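PDB 5GXX: glucanase from Clostridium thermocellum, which probably hydrolyses beta-1,4-glycosidic bonds within cellulose chains as a family 9 endoglucanase of the cellulosome. Local coordinates for residues N58-Y63 / G189-H194; D97-C102 / G146-A151; M40-L45 / Y110-G115; A116-W121 / M132-F137. The protein carries 1 engineered substitution. All coordinates share one frame; numbering follows the deposited sequence.

Contacts 1 to 3 are buried, whereas contact 4 is only partly so. Contacts 1 and 2 belong to the helical body: the first sets the start of helix 58-75 against a loop at the Tris pocket, the second joins helices 85-101 and 142-158. Tyr98 and Asn58 hydrogen-bond between these two. Contacts 3 and 4 lie at the small antiparallel sheet, reaching its neighbouring strands 108-112 and 136-139. Arg134 of contact 4 joins them through its salt bridge to Asp42 of contact 3. The chemistry runs from a proline CH-pi contact (1) and aliphatic packing (2) to a methyl over a carboxylate (3) and methionine packing beside a hydrated ion pair (4), all within the family 9 catalytic domain.

Contact 1: N58-Y63 / G189-H194; sequences NLPMAY and GFYSSH
Pro60 turns its CB-CG-CD edge down onto one face of the Tyr191 ring, with CG over the centre, and so makes a CH-pi contact. CG stands 3.5 Å from the centroid of the Tyr191 ring, 3° off the ring normal. The neighbouring proline carbons straddle this point: Pro60 CD sits 3.8 Å from Tyr191 CG, and Pro60 CB comes equally close, 3.8 Å, to Tyr191 CE1. Proline suits both roles here. In the first turn of helix 58-75 its missing N-H costs no helical bond, and its rigid ring offers polarised C-H groups to the electron-rich face.

The aromatic ring swings toward the helix because Tyr191 CG lies beside its own backbone N, opposite the carbonyl carbon (chi1 -69°). Its hydroxyl is held by Asp50, and Trp245 and Phe57 meet the ring edge-to-face, so the phenol is fixed from several directions. Beside it, Leu59 CD2 approaches Tyr191 O at 4.2 Å, a looser contact with a carbonyl that already accepts a bond from Tyr184. The loop is braced by Gly189 N donating to Ser192 OG at 3.0 Å.

Phe190 O hydrogen-bonds a Tris molecule, which the side chain of Tyr191 also approaches closely. An aromatic wall backed by a helix start is consistent with the substrate cleft of a family 9 glucanase.

Contact 2: D97-C102 / G146-A151; sequences DYLVAC and GQMAAA
The two helical segments pass closely, with Leu99 CA and Met148 CA only 6.5 Å apart. Leu99 sends its branched end across the gap: CD1 meets Ala151 CB at 3.8 Å, while CD2 lies 4.1 Å from Met148 CG. Leucine fills the gap with two methyls, and alanine, one turn on from Met148, is small enough to receive one of them.

This close pairing is consistent with neighbouring helices of the (alpha/alpha)6 barrel of family 9 glycosidases, and between these two segments the side chains that meet are apolar. Here helix 162-178 also closes in, its Tyr171 touching Met148 and hydrogen-bonding Leu99 O.

Met148 is the flexible filler. A bend at its thioether (chi3 62°) carries the terminal methyl up to Leu99 and Cys102 of the facing segment, where CE rests 3.8 Å from Leu99 O and 3.9 Å from Cys102 CB. Cys102 thus meets the methionine with its methylene. Its sulfur turns elsewhere: Cys102 SG stands 3.4 Å above the ring plane of Tyr98, displaced toward the rim.

Contact 3: M40-L45 / Y110-G115; sequences MNDEVL and YQIGDG
The central strand of a three-stranded antiparallel sheet, 108-112, ends at Ile112, and there the loop 40-45 lies across it through Asp42, Glu43 and Val44. Ile112 divides its two branches between them. CG2 reaches Asp42, sitting 3.3 Å from Asp42 CG and almost as near to both oxygens, 3.5 Å from OD1 and 3.4 Å from OD2; the methyl is thus seated tightly above the carboxylate group. Because Ile112 has CG1 opposite its carbonyl carbon (chi1 -55°), the other branch runs toward the next loop residues, and CD1 comes to 3.8 Å from Val44 N and 4.1 Å from Glu43 CB. A beta-branched residue is apt here, since it favours strand geometry and presents two separate methyls.

While CG2 lies over the carboxylate face, both oxygens of Asp42 are bonded: OD1 forms a salt bridge with Arg134 NE, and OD2 hydrogen-bonds Thr39. Glu43 contributes only its CB; its carboxylate turns off toward Arg104, a long and weak ion pair. Val44 goes on to pack against Tyr98 and Ala101 of helix 85-101.

On the strand side, Gln111 NE2 bonds to Gly113 O at 2.9 Å, nearly straight (175°) and in the carbonyl plane, and also to Ala186 O, which may steady the exit from the strand. Gly113 adopts a positive phi as the chain turns toward Asp114, the N-cap of helix 115-120. A largely exposed loop that buries Asp42 and Val44 against the sheet is consistent with a small sheet added to the helical barrel of a family 9 catalytic domain.

Contact 4: A116-W121 / M132-F137; sequences AADHKW and MTRPYF
The apolar part of the contact is carried by Met132, whose sulfur and terminal methyl lie against helix 115-120. CE touches Trp121 CB at 3.8 Å and approaches Ala117 O at 3.5 Å, while SD stands 4.3 Å from Ala117 CB. Met132 CG sits in the crowded position between backbone N and carbonyl carbon (chi1 75°), and a further bend at the thioether brings CE round to the helix. The long, pliant methionine follows this uneven surface, and the small Ala117 lets it come near the backbone. Trp121 contributes its methylene, while its indole NE1 is bonded to Ile543 O, much later in the chain.

The polar part is an ion pair partly bridged by water. Asp118 OD2 lies 3.5 Å from Arg134 NH1, a long salt bridge that meets the guanidinium at its edge, with the two flat groups turned 59° apart. One water closes the gap, donating to Asp118 OD2 at 2.7 Å and accepting from Arg134 NH1 at 2.9 Å. Both ends have further partners: Asp118 OD1 takes a bond from His54 N, and Arg134 NH1 gives one to His54 O, the guanidinium having a second carboxylate partner in Asp42. Arginine, with several N-H groups, is well suited to serve these acceptors together.

Helix 128-131 packs on Asp118 and Trp121 from the connecting stretch, and beyond Arg134 the chain pairs Pro135 with Gly113 and enters strand 136-139, the outer neighbour of strand 108-112.

Contact 1: N58-Y63 / G189-H194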
loop_
_atom_site.group_PDB
_atom_site.type_symbol
_atom_site.label_atom_id
_atom_site.label_comp_id
_atom_site.label_asym_id
_atom_site.label_seq_id
_atom_site.Cartn_x
_atom_site.Cartn_y
_atom_site.Cartn_z
ATOM N N ASN A 58 -32.884 21.109 -7.230
ATOM C CA ASN A 58 -34.148 21.815 -7.029
ATOM C C ASN A 58 -35.146 21.729 -8.176
ATOM O O ASN A 58 -36.338 21.870 -7.922
ATOM C CB ASN A 58 -33.926 23.305 -6.718
ATOM C CG ASN A 58 -33.474 23.569 -5.295
ATOM O OD1 ASN A 58 -32.797 22.743 -4.684
ATOM N ND2 ASN A 58 -33.875 24.725 -4.754
ATOM N N LEU A 59 -34.684 21.540 -9.412
ATOM C CA LEU A 59 -35.621 21.488 -10.535
ATOM C C LEU A 59 -36.535 20.261 -10.410
ATOM O O LEU A 59 -37.753 20.431 -10.330
ATOM C CB LEU A 59 -34.937 21.606 -11.908
ATOM C CG LEU A 59 -35.832 21.573 -13.155
ATOM C CD1 LEU A 59 -36.924 22.643 -13.126
ATOM C CD2 LEU A 59 -34.966 21.731 -14.400
ATOM N N PRO A 60 -35.990 19.028 -10.405
ATOM C CA PRO A 60 -36.924 17.919 -10.181
ATOM C C PRO A 60 -37.538 17.902 -8.779
ATOM O O PRO A 60 -38.620 17.341 -8.604
ATOM C CB PRO A 60 -36.053 16.673 -10.411
ATOM C CG PRO A 60 -34.651 17.156 -10.063
ATOM C CD PRO A 60 -34.624 18.537 -10.649
ATOM N N MET A 61 -36.894 18.509 -7.785
ATOM C CA MET A 61 -37.488 18.501 -6.459
ATOM C C MET A 61 -38.749 19.332 -6.454
ATOM O O MET A 61 -39.800 18.881 -5.965
ATOM C CB MET A 61 -36.531 19.023 -5.386
ATOM C CG MET A 61 -36.965 18.592 -3.995
ATOM S SD MET A 61 -36.316 19.564 -2.626
ATOM C CE MET A 61 -34.544 19.417 -2.811
ATOM N N ALA A 62 -38.651 20.530 -7.037
ATOM C CA ALA A 62 -39.789 21.427 -7.086
ATOM C C ALA A 62 -40.851 20.849 -8.014
ATOM O O ALA A 62 -42.032 20.918 -7.700
ATOM C CB ALA A 62 -39.345 22.817 -7.524
ATOM N N TYR A 63 -40.445 20.218 -9.114
ATOM C CA TYR A 63 -41.403 19.612 -10.040
ATOM C C TYR A 63 -42.221 18.592 -9.273
ATOM O O TYR A 63 -43.457 18.557 -9.368
ATOM C CB TYR A 63 -40.697 18.950 -11.230
ATOM C CG TYR A 63 -41.552 17.897 -11.905
ATOM C CD1 TYR A 63 -42.465 18.251 -12.895
ATOM C CD2 TYR A 63 -41.452 16.551 -11.528
ATOM C CE1 TYR A 63 -43.271 17.298 -13.508
ATOM C CE2 TYR A 63 -42.260 15.580 -12.142
ATOM C CZ TYR A 63 -43.168 15.974 -13.115
ATOM O OH TYR A 63 -43.976 15.055 -13.748
ATOM N N GLY A 189 -25.827 17.895 -17.146
ATOM C CA GLY A 189 -25.561 16.481 -17.329
ATOM C C GLY A 189 -26.381 15.626 -16.377
ATOM O O GLY A 189 -26.402 14.414 -16.563
ATOM N N PHE A 190 -27.059 16.244 -15.410
ATOM C CA PHE A 190 -27.940 15.521 -14.484
ATOM C C PHE A 190 -29.388 15.947 -14.731
ATOM O O PHE A 190 -30.238 15.136 -15.114
ATOM C CB PHE A 190 -27.523 15.759 -13.023
ATOM C CG PHE A 190 -26.100 15.361 -12.721
ATOM C CD1 PHE A 190 -25.765 14.039 -12.458
ATOM C CD2 PHE A 190 -25.081 16.306 -12.769
ATOM C CE1 PHE A 190 -24.449 13.663 -12.193
ATOM C CE2 PHE A 190 -23.758 15.940 -12.519
ATOM C CZ PHE A 190 -23.433 14.616 -12.226
ATOM N N TYR A 191 -29.634 17.244 -14.571
ATOM C CA TYR A 191 -30.925 17.867 -14.864
ATOM C C TYR A 191 -30.736 19.156 -15.688
ATOM O O TYR A 191 -31.183 20.234 -15.298
ATOM C CB TYR A 191 -31.695 18.124 -13.560
ATOM C CG TYR A 191 -32.157 16.825 -12.919
ATOM C CD1 TYR A 191 -33.275 16.150 -13.404
ATOM C CD2 TYR A 191 -31.468 16.256 -11.852
ATOM C CE1 TYR A 191 -33.692 14.942 -12.850
ATOM C CE2 TYR A 191 -31.884 15.039 -11.284
ATOM C CZ TYR A 191 -33.003 14.404 -11.782
ATOM O OH TYR A 191 -33.437 13.217 -11.233
ATOM N N SER A 192 -30.069 19.030 -16.834
ATOM C CA SER A 192 -29.913 20.151 -17.758
ATOM C C SER A 192 -31.272 20.688 -18.204
ATOM O O SER A 192 -32.219 19.899 -18.342
ATOM C CB SER A 192 -29.094 19.707 -18.979
ATOM O OG SER A 192 -27.713 19.594 -18.656
ATOM N N SER A 193 -31.379 22.002 -18.407
ATOM C CA SER A 193 -32.594 22.582 -18.971
ATOM C C SER A 193 -32.591 22.309 -20.474
ATOM O O SER A 193 -31.820 22.902 -21.228
ATOM C CB SER A 193 -32.690 24.090 -18.666
ATOM O OG SER A 193 -33.871 24.659 -19.211
ATOM N N HIS A 194 -33.416 21.366 -20.914
ATOM C CA HIS A 194 -33.444 20.963 -22.324
ATOM C C HIS A 194 -34.415 21.798 -23.147
ATOM O O HIS A 194 -34.106 22.227 -24.256
ATOM C CB HIS A 194 -33.838 19.487 -22.447
ATOM C CG HIS A 194 -32.918 18.569 -21.707
ATOM N ND1 HIS A 194 -31.618 18.341 -22.106
ATOM C CD2 HIS A 194 -33.087 17.870 -20.560
ATOM C CE1 HIS A 194 -31.036 17.520 -21.250
ATOM N NE2 HIS A 194 -31.901 17.230 -20.295
#

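Contact 2: D97-C102 / G146-A151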
loop_
_atom_site.group_PDB
_atom_site.type_symbol
_atom_site.label_atom_id
_atom_site.label_comp_id
_atom_site.label_asym_id
_atom_site.label_seq_id
_atom_site.Cartn_x
_atom_site.Cartn_y
_atom_site.Cartn_z
ATOM N N ASP A 97 -41.228 23.751 2.443
ATOM C CA ASP A 97 -40.464 24.499 3.445
ATOM C C ASP A 97 -39.027 24.715 2.978
ATOM O O ASP A 97 -38.458 25.788 3.165
ATOM C CB ASP A 97 -40.500 23.812 4.812
ATOM C CG ASP A 97 -41.848 23.963 5.491
ATOM O OD1 ASP A 97 -42.668 24.783 5.034
ATOM O OD2 ASP A 97 -42.102 23.257 6.487
ATOM N N TYR A 98 -38.437 23.681 2.387
ATOM C CA TYR A 98 -37.113 23.760 1.786
ATOM C C TYR A 98 -37.056 24.787 0.657
ATOM O O TYR A 98 -36.117 25.582 0.641
ATOM C CB TYR A 98 -36.595 22.372 1.358
ATOM C CG TYR A 98 -35.384 22.415 0.447
ATOM C CD1 TYR A 98 -35.537 22.473 -0.936
ATOM C CD2 TYR A 98 -34.087 22.404 0.954
ATOM C CE1 TYR A 98 -34.443 22.502 -1.784
ATOM C CE2 TYR A 98 -32.985 22.440 0.116
ATOM C CZ TYR A 98 -33.168 22.500 -1.248
ATOM O OH TYR A 98 -32.094 22.542 -2.110
ATOM N N LEU A 99 -38.034 24.808 -0.245
ATOM C CA LEU A 99 -37.991 25.765 -1.348
ATOM C C LEU A 99 -38.017 27.201 -0.822
ATOM O O LEU A 99 -37.282 28.055 -1.331
ATOM C CB LEU A 99 -39.139 25.555 -2.331
ATOM C CG LEU A 99 -39.200 24.176 -2.996
ATOM C CD1 LEU A 99 -40.322 24.123 -4.029
ATOM C CD2 LEU A 99 -37.851 23.839 -3.630
ATOM N N VAL A 100 -38.830 27.447 0.201
ATOM C CA VAL A 100 -38.826 28.743 0.896
ATOM C C VAL A 100 -37.462 29.052 1.516
ATOM O O VAL A 100 -36.960 30.181 1.381
ATOM C CB VAL A 100 -39.969 28.841 1.938
ATOM C CG1 VAL A 100 -39.857 30.098 2.849
ATOM C CG2 VAL A 100 -41.307 28.905 1.231
ATOM N N ALA A 101 -36.858 28.054 2.160
ATOM C CA ALA A 101 -35.571 28.253 2.823
ATOM C C ALA A 101 -34.423 28.540 1.860
ATOM O O ALA A 101 -33.374 29.040 2.276
ATOM C CB ALA A 101 -35.244 27.089 3.762
ATOM N N CYS A 102 -34.623 28.247 0.577
ATOM C CA CYS A 102 -33.616 28.503 -0.460
ATOM C C CYS A 102 -33.542 29.965 -0.916
ATOM O O CYS A 102 -32.635 30.319 -1.667
ATOM C CB CYS A 102 -33.911 27.675 -1.707
ATOM S SG CYS A 102 -33.487 25.927 -1.515
ATOM N N GLY A 146 -38.694 29.169 -11.773
ATOM C CA GLY A 146 -40.088 29.131 -12.201
ATOM C C GLY A 146 -40.782 27.890 -11.660
ATOM O O GLY A 146 -41.945 27.933 -11.250
ATOM N N GLN A 147 -40.059 26.775 -11.667
ATOM C CA GLN A 147 -40.603 25.533 -11.102
ATOM C C GLN A 147 -40.798 25.632 -9.593
ATOM O O GLN A 147 -41.817 25.183 -9.060
ATOM C CB GLN A 147 -39.752 24.307 -11.488
ATOM C CG GLN A 147 -40.371 22.939 -11.153
ATOM C CD GLN A 147 -41.702 22.685 -11.839
ATOM O OE1 GLN A 147 -42.713 22.490 -11.168
ATOM N NE2 GLN A 147 -41.714 22.695 -13.170
ATOM N N MET A 148 -39.852 26.270 -8.906
ATOM C CA MET A 148 -39.998 26.478 -7.467
ATOM C C MET A 148 -41.230 27.349 -7.207
ATOM O O MET A 148 -41.996 27.089 -6.279
ATOM C CB MET A 148 -38.734 27.102 -6.858
ATOM C CG MET A 148 -37.495 26.210 -6.948
ATOM S SD MET A 148 -35.936 27.083 -6.609
ATOM C CE MET A 148 -36.171 27.608 -4.903
ATOM N N ALA A 149 -41.444 28.353 -8.058
ATOM C CA ALA A 149 -42.623 29.207 -7.938
ATOM C C ALA A 149 -43.916 28.414 -8.110
ATOM O O ALA A 149 -44.859 28.600 -7.345
ATOM C CB ALA A 149 -42.586 30.319 -8.968
ATOM N N ALA A 150 -43.950 27.548 -9.124
ATOM C CA ALA A 150 -45.136 26.761 -9.428
ATOM C C ALA A 150 -45.492 25.848 -8.260
ATOM O O ALA A 150 -46.661 25.744 -7.873
ATOM C CB ALA A 150 -44.902 25.932 -10.690
ATOM N N ALA A 151 -44.478 25.192 -7.699
ATOM C CA ALA A 151 -44.679 24.275 -6.573
ATOM C C ALA A 151 -45.282 25.012 -5.390
ATOM O O ALA A 151 -46.232 24.551 -4.751
ATOM C CB ALA A 151 -43.364 23.633 -6.178
#

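Contact 3: M40-L45 / Y110-G115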
loop_
_atom_site.group_PDB
_atom_site.type_symbol
_atom_site.label_atom_id
_atom_site.label_comp_id
_atom_site.label_asym_id
_atom_site.label_seq_id
_atom_site.Cartn_x
_atom_site.Cartn_y
_atom_site.Cartn_z
ATOM N N MET A 40 -26.611 17.439 7.902
ATOM C CA MET A 40 -26.953 18.541 8.788
ATOM C C MET A 40 -26.064 19.775 8.594
ATOM O O MET A 40 -26.385 20.837 9.110
ATOM C CB MET A 40 -26.950 18.097 10.259
ATOM C CG MET A 40 -28.117 17.172 10.606
ATOM S SD MET A 40 -29.764 17.850 10.343
ATOM C CE MET A 40 -29.831 19.075 11.651
ATOM N N ASN A 41 -24.961 19.623 7.866
ATOM C CA ASN A 41 -24.107 20.761 7.520
ATOM C C ASN A 41 -24.490 21.448 6.206
ATOM O O ASN A 41 -23.846 22.407 5.775
ATOM C CB ASN A 41 -22.633 20.336 7.515
ATOM C CG ASN A 41 -22.122 19.966 8.900
ATOM O OD1 ASN A 41 -22.623 20.452 9.916
ATOM N ND2 ASN A 41 -21.101 19.119 8.943
ATOM N N ASP A 42 -25.559 20.981 5.564
ATOM C CA ASP A 42 -25.976 21.583 4.311
ATOM C C ASP A 42 -26.353 23.056 4.471
ATOM O O ASP A 42 -26.857 23.483 5.516
ATOM C CB ASP A 42 -27.160 20.818 3.715
ATOM C CG ASP A 42 -26.743 19.518 3.065
ATOM O OD1 ASP A 42 -25.534 19.205 2.998
ATOM O OD2 ASP A 42 -27.665 18.798 2.615
ATOM N N GLU A 43 -26.108 23.832 3.419
ATOM C CA GLU A 43 -26.411 25.263 3.434
ATOM C C GLU A 43 -27.900 25.560 3.624
ATOM O O GLU A 43 -28.274 26.525 4.289
ATOM C CB GLU A 43 -25.899 25.911 2.149
ATOM C CG GLU A 43 -26.188 27.415 2.018
ATOM C CD GLU A 43 -25.379 28.261 2.993
ATOM O OE1 GLU A 43 -24.377 27.755 3.543
ATOM O OE2 GLU A 43 -25.746 29.435 3.224
ATOM N N VAL A 44 -28.739 24.726 3.010
ATOM C CA VAL A 44 -30.178 24.760 3.243
ATOM C C VAL A 44 -30.594 23.374 3.717
ATOM O O VAL A 44 -30.292 22.361 3.074
ATOM C CB VAL A 44 -30.966 25.108 1.969
ATOM C CG1 VAL A 44 -32.450 25.229 2.277
ATOM C CG2 VAL A 44 -30.439 26.401 1.359
ATOM N N LEU A 45 -31.292 23.345 4.847
ATOM C CA LEU A 45 -31.671 22.090 5.484
ATOM C C LEU A 45 -32.994 21.561 4.952
ATOM O O LEU A 45 -33.775 22.295 4.362
ATOM C CB LEU A 45 -31.756 22.292 6.996
ATOM C CG LEU A 45 -30.450 22.705 7.672
ATOM C CD1 LEU A 45 -30.732 23.040 9.128
ATOM C CD2 LEU A 45 -29.452 21.570 7.558
ATOM N N TYR A 110 -30.046 26.747 -5.441
ATOM C CA TYR A 110 -30.737 25.829 -6.358
ATOM C C TYR A 110 -30.187 24.410 -6.391
ATOM O O TYR A 110 -30.717 23.560 -7.109
ATOM C CB TYR A 110 -30.801 26.420 -7.776
ATOM C CG TYR A 110 -29.514 26.411 -8.581
ATOM C CD1 TYR A 110 -28.602 27.469 -8.502
ATOM C CD2 TYR A 110 -29.227 25.366 -9.467
ATOM C CE1 TYR A 110 -27.433 27.463 -9.268
ATOM C CE2 TYR A 110 -28.058 25.345 -10.224
ATOM C CZ TYR A 110 -27.170 26.408 -10.129
ATOM O OH TYR A 110 -26.011 26.391 -10.879
ATOM N N GLN A 111 -29.124 24.153 -5.636
ATOM C CA GLN A 111 -28.568 22.818 -5.541
ATOM C C GLN A 111 -27.757 22.658 -4.266
ATOM O O GLN A 111 -27.060 23.581 -3.845
ATOM C CB GLN A 111 -27.704 22.523 -6.770
ATOM C CG GLN A 111 -27.200 21.095 -6.860
ATOM C CD GLN A 111 -26.649 20.751 -8.219
ATOM O OE1 GLN A 111 -27.241 21.067 -9.250
ATOM N NE2 GLN A 111 -25.522 20.057 -8.225
ATOM N N ILE A 112 -27.838 21.488 -3.639
ATOM C CA ILE A 112 -26.935 21.135 -2.543
ATOM C C ILE A 112 -26.247 19.835 -2.921
ATOM O O ILE A 112 -26.901 18.841 -3.212
ATOM C CB ILE A 112 -27.640 20.917 -1.181
ATOM C CG1 ILE A 112 -28.495 22.115 -0.734
ATOM C CG2 ILE A 112 -26.622 20.521 -0.089
ATOM C CD1 ILE A 112 -27.752 23.410 -0.459
ATOM N N GLY A 113 -24.919 19.840 -2.943
ATOM C CA GLY A 113 -24.173 18.673 -3.377
ATOM C C GLY A 113 -23.718 18.772 -4.824
ATOM O O GLY A 113 -24.377 19.386 -5.676
ATOM N N ASP A 114 -22.566 18.161 -5.078
ATOM C CA ASP A 114 -21.937 18.084 -6.388
ATOM C C ASP A 114 -22.282 16.719 -6.952
ATOM O O ASP A 114 -21.970 15.704 -6.337
ATOM C CB ASP A 114 -20.419 18.202 -6.200
ATOM C CG ASP A 114 -19.648 18.165 -7.513
ATOM O OD1 ASP A 114 -19.554 17.092 -8.149
ATOM O OD2 ASP A 114 -19.068 19.207 -7.885
ATOM N N GLY A 115 -22.942 16.711 -8.107
ATOM C CA GLY A 115 -23.414 15.478 -8.738
ATOM C C GLY A 115 -22.341 14.414 -8.868
ATOM O O GLY A 115 -22.516 13.270 -8.433
#

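Contact 4: A116-W121 / M132-F137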
loop_
_atom_site.group_PDB
_atom_site.type_symbol
_atom_site.label_atom_id
_atom_site.label_comp_id
_atom_site.label_asym_id
_atom_site.label_seq_id
_atom_site.Cartn_x
_atom_site.Cartn_y
_atom_site.Cartn_z
ATOM N N ALA A 116 -21.218 14.777 -9.484
ATOM C CA ALA A 116 -20.144 13.822 -9.717
ATOM C C ALA A 116 -19.507 13.289 -8.437
ATOM O O ALA A 116 -19.296 12.079 -8.307
ATOM C CB ALA A 116 -19.082 14.428 -10.622
ATOM N N ALA A 117 -19.218 14.194 -7.509
ATOM C CA ALA A 117 -18.697 13.813 -6.199
ATOM C C ALA A 117 -19.667 12.915 -5.431
ATOM O O ALA A 117 -19.264 11.886 -4.887
ATOM C CB ALA A 117 -18.352 15.059 -5.373
ATOM N N ASP A 118 -20.941 13.298 -5.408
ATOM C CA ASP A 118 -21.963 12.510 -4.715
ATOM C C ASP A 118 -22.073 11.085 -5.285
ATOM O O ASP A 118 -22.077 10.095 -4.544
ATOM C CB ASP A 118 -23.297 13.271 -4.765
ATOM C CG ASP A 118 -24.360 12.677 -3.852
ATOM O OD1 ASP A 118 -24.994 11.673 -4.269
ATOM O OD2 ASP A 118 -24.527 13.216 -2.736
ATOM N N HIS A 119 -22.170 10.978 -6.604
ATOM C CA HIS A 119 -22.434 9.705 -7.263
ATOM C C HIS A 119 -21.258 8.750 -7.230
ATOM O O HIS A 119 -21.439 7.536 -7.320
ATOM C CB HIS A 119 -22.898 9.969 -8.699
ATOM C CG HIS A 119 -24.243 10.618 -8.754
ATOM N ND1 HIS A 119 -24.902 10.860 -9.938
ATOM C CD2 HIS A 119 -25.058 11.058 -7.767
ATOM C CE1 HIS A 119 -26.065 11.434 -9.679
ATOM N NE2 HIS A 119 -26.188 11.554 -8.370
ATOM N N LYS A 120 -20.056 9.283 -7.032
ATOM C CA LYS A 120 -18.880 8.417 -7.011
ATOM C C LYS A 120 -18.831 7.522 -5.769
ATOM O O LYS A 120 -18.161 6.487 -5.763
ATOM C CB LYS A 120 -17.634 9.292 -7.102
ATOM C CG LYS A 120 -16.391 8.578 -7.561
ATOM C CD LYS A 120 -15.260 9.599 -7.696
ATOM C CE LYS A 120 -13.889 8.958 -7.525
ATOM N NZ LYS A 120 -13.766 7.679 -8.286
ATOM N N TRP A 121 -19.579 7.898 -4.733
ATOM C CA TRP A 121 -19.536 7.208 -3.446
ATOM C C TRP A 121 -20.868 6.504 -3.202
ATOM O O TRP A 121 -21.928 7.062 -3.498
ATOM C CB TRP A 121 -19.257 8.214 -2.326
ATOM C CG TRP A 121 -19.259 7.642 -0.932
ATOM C CD1 TRP A 121 -18.262 6.925 -0.335
ATOM C CD2 TRP A 121 -20.312 7.750 0.031
ATOM N NE1 TRP A 121 -18.627 6.588 0.951
ATOM C CE2 TRP A 121 -19.883 7.078 1.199
ATOM C CE3 TRP A 121 -21.581 8.350 0.018
ATOM C CZ2 TRP A 121 -20.669 6.991 2.351
ATOM C CZ3 TRP A 121 -22.358 8.265 1.163
ATOM C CH2 TRP A 121 -21.897 7.594 2.315
ATOM N N MET A 132 -17.161 13.267 2.503
ATOM C CA MET A 132 -16.982 14.475 1.700
ATOM C C MET A 132 -17.696 15.684 2.298
ATOM O O MET A 132 -18.571 15.547 3.155
ATOM C CB MET A 132 -17.467 14.236 0.270
ATOM C CG MET A 132 -18.995 14.208 0.132
ATOM S SD MET A 132 -19.597 13.621 -1.462
ATOM C CE MET A 132 -19.291 11.863 -1.381
ATOM N N THR A 133 -17.315 16.859 1.805
ATOM C CA THR A 133 -17.899 18.144 2.186
ATOM C C THR A 133 -18.723 18.686 1.019
ATOM O O THR A 133 -18.246 18.800 -0.112
ATOM C CB THR A 133 -16.804 19.152 2.624
ATOM O OG1 THR A 133 -16.076 18.579 3.714
ATOM C CG2 THR A 133 -17.415 20.457 3.109
ATOM N N ARG A 134 -19.978 19.004 1.304
ATOM C CA ARG A 134 -20.942 19.259 0.249
ATOM C C ARG A 134 -21.083 20.744 -0.079
ATOM O O ARG A 134 -21.424 21.552 0.794
ATOM C CB ARG A 134 -22.306 18.703 0.665
ATOM C CG ARG A 134 -22.315 17.196 0.725
ATOM C CD ARG A 134 -23.339 16.653 1.717
ATOM N NE ARG A 134 -24.735 17.040 1.506
ATOM C CZ ARG A 134 -25.536 16.510 0.582
ATOM N NH1 ARG A 134 -25.071 15.606 -0.269
ATOM N NH2 ARG A 134 -26.807 16.899 0.507
ATOM N N PRO A 135 -20.868 21.100 -1.353
ATOM C CA PRO A 135 -21.055 22.490 -1.740
ATOM C C PRO A 135 -22.524 22.887 -1.902
ATOM O O PRO A 135 -23.417 22.033 -1.879
ATOM C CB PRO A 135 -20.359 22.558 -3.100
ATOM C CG PRO A 135 -20.570 21.206 -3.667
ATOM C CD PRO A 135 -20.395 20.280 -2.485
ATOM N N TYR A 136 -22.776 24.176 -2.074
ATOM C CA TYR A 136 -24.080 24.639 -2.523
ATOM C C TYR A 136 -23.902 25.556 -3.724
ATOM O O TYR A 136 -22.777 25.980 -4.044
ATOM C CB TYR A 136 -24.849 25.315 -1.393
ATOM C CG TYR A 136 -24.250 26.613 -0.893
ATOM C CD1 TYR A 136 -24.638 27.825 -1.463
ATOM C CD2 TYR A 136 -23.327 26.637 0.153
ATOM C CE1 TYR A 136 -24.120 29.032 -1.016
ATOM C CE2 TYR A 136 -22.796 27.844 0.602
ATOM C CZ TYR A 136 -23.203 29.030 0.008
ATOM O OH TYR A 136 -22.700 30.239 0.447
ATOM N N PHE A 137 -25.017 25.829 -4.394
ATOM C CA PHE A 137 -25.015 26.585 -5.635
ATOM C C PHE A 137 -26.144 27.603 -5.619
ATOM O O PHE A 137 -27.265 27.295 -5.212
ATOM C CB PHE A 137 -25.134 25.617 -6.819
ATOM C CG PHE A 137 -24.053 24.582 -6.836
ATOM C CD1 PHE A 137 -24.185 23.401 -6.109
ATOM C CD2 PHE A 137 -22.879 24.807 -7.539
ATOM C CE1 PHE A 137 -23.173 22.446 -6.089
ATOM C CE2 PHE A 137 -21.856 23.864 -7.531
ATOM C CZ PHE A 137 -21.999 22.680 -6.808
HETATM O O HOH W 1 -22.647 14.658 -1.548
#